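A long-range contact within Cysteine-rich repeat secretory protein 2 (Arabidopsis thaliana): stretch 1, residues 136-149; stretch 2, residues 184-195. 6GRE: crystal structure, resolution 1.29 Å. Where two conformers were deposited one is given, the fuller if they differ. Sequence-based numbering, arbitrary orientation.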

# COMPACT_ATOMS: atom_id res chain seq x y z
N ALA A 136 12.13 -20.93 -15.77
CA ALA A 136 12.03 -19.89 -14.78
C ALA A 136 11.47 -18.62 -15.45
O ALA A 136 10.60 -17.97 -14.88
N LEU A 137 11.99 -18.26 -16.63
CA LEU A 137 11.57 -17.03 -17.31
C LEU A 137 10.08 -17.12 -17.69
O LEU A 137 9.32 -16.15 -17.52
N THR A 138 9.67 -18.30 -18.17
CA THR A 138 8.27 -18.59 -18.50
C THR A 138 7.39 -18.44 -17.26
O THR A 138 6.34 -17.78 -17.35
N LYS A 139 7.76 -19.11 -16.16
CA LYS A 139 7.01 -19.06 -14.93
C LYS A 139 6.83 -17.62 -14.47
O LYS A 139 5.76 -17.26 -14.04
N ALA A 140 7.93 -16.85 -14.43
CA ALA A 140 7.88 -15.48 -13.99
C ALA A 140 6.93 -14.67 -14.88
O ALA A 140 6.08 -13.98 -14.38
N SER A 141 7.06 -14.83 -16.20
CA SER A 141 6.20 -14.13 -17.15
C SER A 141 4.71 -14.46 -16.91
O SER A 141 3.83 -13.57 -16.87
N ASP A 142 4.43 -15.73 -16.71
CA ASP A 142 3.08 -16.20 -16.55
C ASP A 142 2.52 -15.72 -15.20
O ASP A 142 1.39 -15.29 -15.13
N VAL A 143 3.32 -15.78 -14.13
CA VAL A 143 2.87 -15.34 -12.84
C VAL A 143 2.57 -13.83 -12.89
O VAL A 143 1.53 -13.39 -12.42
N ILE A 144 3.53 -13.05 -13.41
CA ILE A 144 3.37 -11.59 -13.39
C ILE A 144 2.11 -11.24 -14.19
O ILE A 144 1.28 -10.47 -13.74
N GLY A 145 1.97 -11.88 -15.34
CA GLY A 145 0.81 -11.57 -16.19
C GLY A 145 -0.49 -11.98 -15.56
O GLY A 145 -1.54 -11.32 -15.71
N SER A 146 -0.46 -13.07 -14.81
CA SER A 146 -1.67 -13.57 -14.14
C SER A 146 -2.22 -12.54 -13.15
O SER A 146 -3.42 -12.50 -12.90
N LEU A 147 -1.35 -11.71 -12.57
CA LEU A 147 -1.79 -10.67 -11.64
C LEU A 147 -2.73 -9.68 -12.35
O LEU A 147 -3.55 -9.06 -11.69
N GLY A 148 -2.54 -9.45 -13.65
CA GLY A 148 -3.35 -8.45 -14.38
C GLY A 148 -4.72 -8.97 -14.73
O GLY A 148 -5.62 -8.19 -14.99
N THR A 149 -4.89 -10.29 -14.78
CA THR A 149 -6.13 -10.87 -15.29
C THR A 149 -6.97 -11.31 -14.11
O THR A 149 -8.13 -11.70 -14.27
N ALA A 184 1.25 -0.94 -13.11
CA ALA A 184 2.26 -1.50 -12.21
C ALA A 184 2.81 -2.82 -12.75
O ALA A 184 4.01 -3.05 -12.73
N ILE A 185 1.90 -3.69 -13.18
CA ILE A 185 2.30 -4.99 -13.71
C ILE A 185 3.09 -4.83 -15.01
O ILE A 185 4.06 -5.55 -15.23
N GLY A 186 2.68 -3.89 -15.88
CA GLY A 186 3.41 -3.62 -17.09
C GLY A 186 4.86 -3.24 -16.82
O GLY A 186 5.77 -3.77 -17.46
N ARG A 187 5.06 -2.35 -15.85
CA ARG A 187 6.39 -1.92 -15.43
C ARG A 187 7.16 -3.11 -14.83
O ARG A 187 8.34 -3.32 -15.11
N LEU A 188 6.48 -3.90 -14.00
CA LEU A 188 7.13 -5.03 -13.32
C LEU A 188 7.64 -6.03 -14.35
O LEU A 188 8.76 -6.49 -14.27
N LYS A 189 6.80 -6.33 -15.34
CA LYS A 189 7.21 -7.26 -16.38
C LYS A 189 8.33 -6.66 -17.24
O LYS A 189 9.31 -7.32 -17.55
N SER A 190 8.14 -5.41 -17.67
CA SER A 190 9.07 -4.82 -18.62
C SER A 190 10.45 -4.66 -17.99
O SER A 190 11.48 -4.97 -18.60
N ASP A 191 10.47 -4.22 -16.74
CA ASP A 191 11.74 -3.90 -16.11
C ASP A 191 12.33 -5.04 -15.30
O ASP A 191 13.57 -5.15 -15.29
N CYS A 192 11.51 -5.86 -14.63
CA CYS A 192 12.00 -6.90 -13.71
C CYS A 192 11.65 -8.32 -14.20
O CYS A 192 11.95 -9.26 -13.49
N GLY A 193 11.07 -8.47 -15.39
CA GLY A 193 10.46 -9.76 -15.78
C GLY A 193 11.48 -10.87 -15.97
O GLY A 193 11.12 -12.03 -15.91
N MET A 194 12.74 -10.49 -16.21
CA MET A 194 13.83 -11.45 -16.40
C MET A 194 14.67 -11.61 -15.12
O MET A 194 15.66 -12.36 -15.15
N ALA A 195 14.27 -10.94 -14.02
CA ALA A 195 15.02 -10.87 -12.77
C ALA A 195 14.47 -11.87 -11.75
O ALA A 195 13.36 -12.40 -11.87

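The two stretches form an antiparallel helix-helix contact, a compact apolar seam with a lysine-serine pair along its border and one bridging water near G193. The axes approach to 9.4 Å at an angle of 171°, so that residues rising through 136-149 meet residues descending through 184-195, from L137 beside M194 to G148 beside I185, and 532 Å² of surface is buried in all.

I144 is the central residue. Its CA-to-CB bond points toward the other helix, and with chi1 m and chi2 t its CG2 lies 3.7 Å from CG2 of I185, 3.9 Å from CB of K189 and 4.2 Å from CD2 of L188, while its CD1 extends to within 4.1 Å of CA of G193. I185, also m,t and directed toward its partner, sends CD1 over the last turn of the first stretch, 3.7 Å from CB of L147 and 3.4 Å from the backbone N of G148. L188 (t,p) and L147 (m,t) likewise point toward the opposing stretch and are buried.

At the other end of the contact a type I turn runs from C192 to A195. Here L137 (m,t) starts out sideways, but L137 CD2 comes within 3.8 Å of M194 CA and 4.0 Å of M194 CE, on a side chain in the m,t,p rotamer. A140 points toward the turn, its CB 3.9 Å from O of G193. That same carbonyl accepts a hydrogen bond from water 1 (2.8 Å from water O to G193 O), which also donates to L137 O at 2.6 Å, linking the two backbones.

K189 leaves its helix sideways; its chain is extended through chi3 and bends at chi4 (p), bringing NZ 2.9 Å from OG of S141 (chi1 t) in a weak hydrogen bond donated by the lysine.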

# COMPACT_ATOMS: atom_id res chain seq x y z
CB ALA A 136 13.39 -19.65 -14.15
CB LEU A 137 12.44 -16.78 -18.54
CG LEU A 137 13.90 -16.44 -18.23
CD1 LEU A 137 14.76 -16.67 -19.46
CD2 LEU A 137 14.03 -15.00 -17.74
CB THR A 138 8.09 -20.00 -19.07
OG1 THR A 138 8.59 -19.93 -20.40
CG2 THR A 138 6.65 -20.48 -19.05
CB LYS A 139 7.68 -19.77 -13.76
CG LYS A 139 7.29 -21.22 -13.67
CD LYS A 139 8.07 -22.01 -12.66
CE LYS A 139 8.14 -23.46 -13.11
NZ LYS A 139 6.90 -23.88 -13.81
CB ALA A 140 9.26 -14.89 -13.94
CB SER A 141 6.62 -14.45 -18.58
OG SER A 141 5.74 -13.84 -19.49
CB ASP A 142 3.01 -17.71 -16.70
CG ASP A 142 3.12 -18.22 -18.13
OD1 ASP A 142 3.29 -17.39 -19.07
OD2 ASP A 142 3.15 -19.44 -18.26
CB VAL A 143 3.87 -15.72 -11.73
CG1 VAL A 143 3.57 -15.00 -10.44
CG2 VAL A 143 3.87 -17.23 -11.53
CB ILE A 144 4.62 -10.90 -13.94
CG1 ILE A 144 5.80 -11.10 -13.00
CG2 ILE A 144 4.33 -9.43 -14.22
CD1 ILE A 144 7.15 -10.74 -13.60
CB SER A 146 -1.41 -14.89 -13.42
OG SER A 146 -0.74 -14.75 -12.16
CB LEU A 147 -0.58 -9.95 -11.04
CG LEU A 147 0.36 -10.83 -10.21
CD1 LEU A 147 1.58 -10.03 -9.75
CD2 LEU A 147 -0.36 -11.42 -9.01
CB THR A 149 -5.86 -11.99 -16.29
OG1 THR A 149 -4.96 -12.93 -15.71
CG2 THR A 149 -5.25 -11.49 -17.58
CB ALA A 184 1.71 -1.70 -10.84
CB ILE A 185 1.05 -5.87 -13.87
CG1 ILE A 185 0.38 -6.15 -12.52
CG2 ILE A 185 1.44 -7.13 -14.60
CD1 ILE A 185 -1.05 -6.61 -12.60
CB ARG A 187 6.29 -0.77 -14.42
CG ARG A 187 7.64 -0.17 -14.05
CD ARG A 187 7.51 0.92 -13.00
NE ARG A 187 6.74 2.06 -13.48
CZ ARG A 187 7.29 3.19 -13.94
NH1 ARG A 187 8.60 3.29 -14.04
NH2 ARG A 187 6.52 4.20 -14.30
CB LEU A 188 6.14 -5.69 -12.36
CG LEU A 188 6.67 -6.82 -11.50
CD1 LEU A 188 7.73 -6.33 -10.52
CD2 LEU A 188 5.56 -7.48 -10.71
CB LYS A 189 6.00 -7.62 -17.25
CG LYS A 189 6.30 -8.64 -18.33
CD LYS A 189 5.06 -9.01 -19.10
CE LYS A 189 5.37 -9.73 -20.39
NZ LYS A 189 6.06 -11.01 -20.14
CB SER A 190 8.58 -3.49 -19.12
OG SER A 190 7.44 -3.66 -19.95
CB ASP A 191 11.64 -2.63 -15.30
CG ASP A 191 11.61 -1.41 -16.21
OD1 ASP A 191 12.09 -1.52 -17.33
OD2 ASP A 191 11.07 -0.43 -15.80
CB CYS A 192 11.43 -6.79 -12.30
SG CYS A 192 11.64 -5.17 -11.51
CB MET A 194 14.72 -11.01 -17.56
CG MET A 194 13.95 -10.87 -18.86
SD MET A 194 15.02 -10.79 -20.33
CE MET A 194 15.59 -12.48 -20.41
CB ALA A 195 14.95 -9.47 -12.21
O HOH W 1 10.09 -13.66 -17.90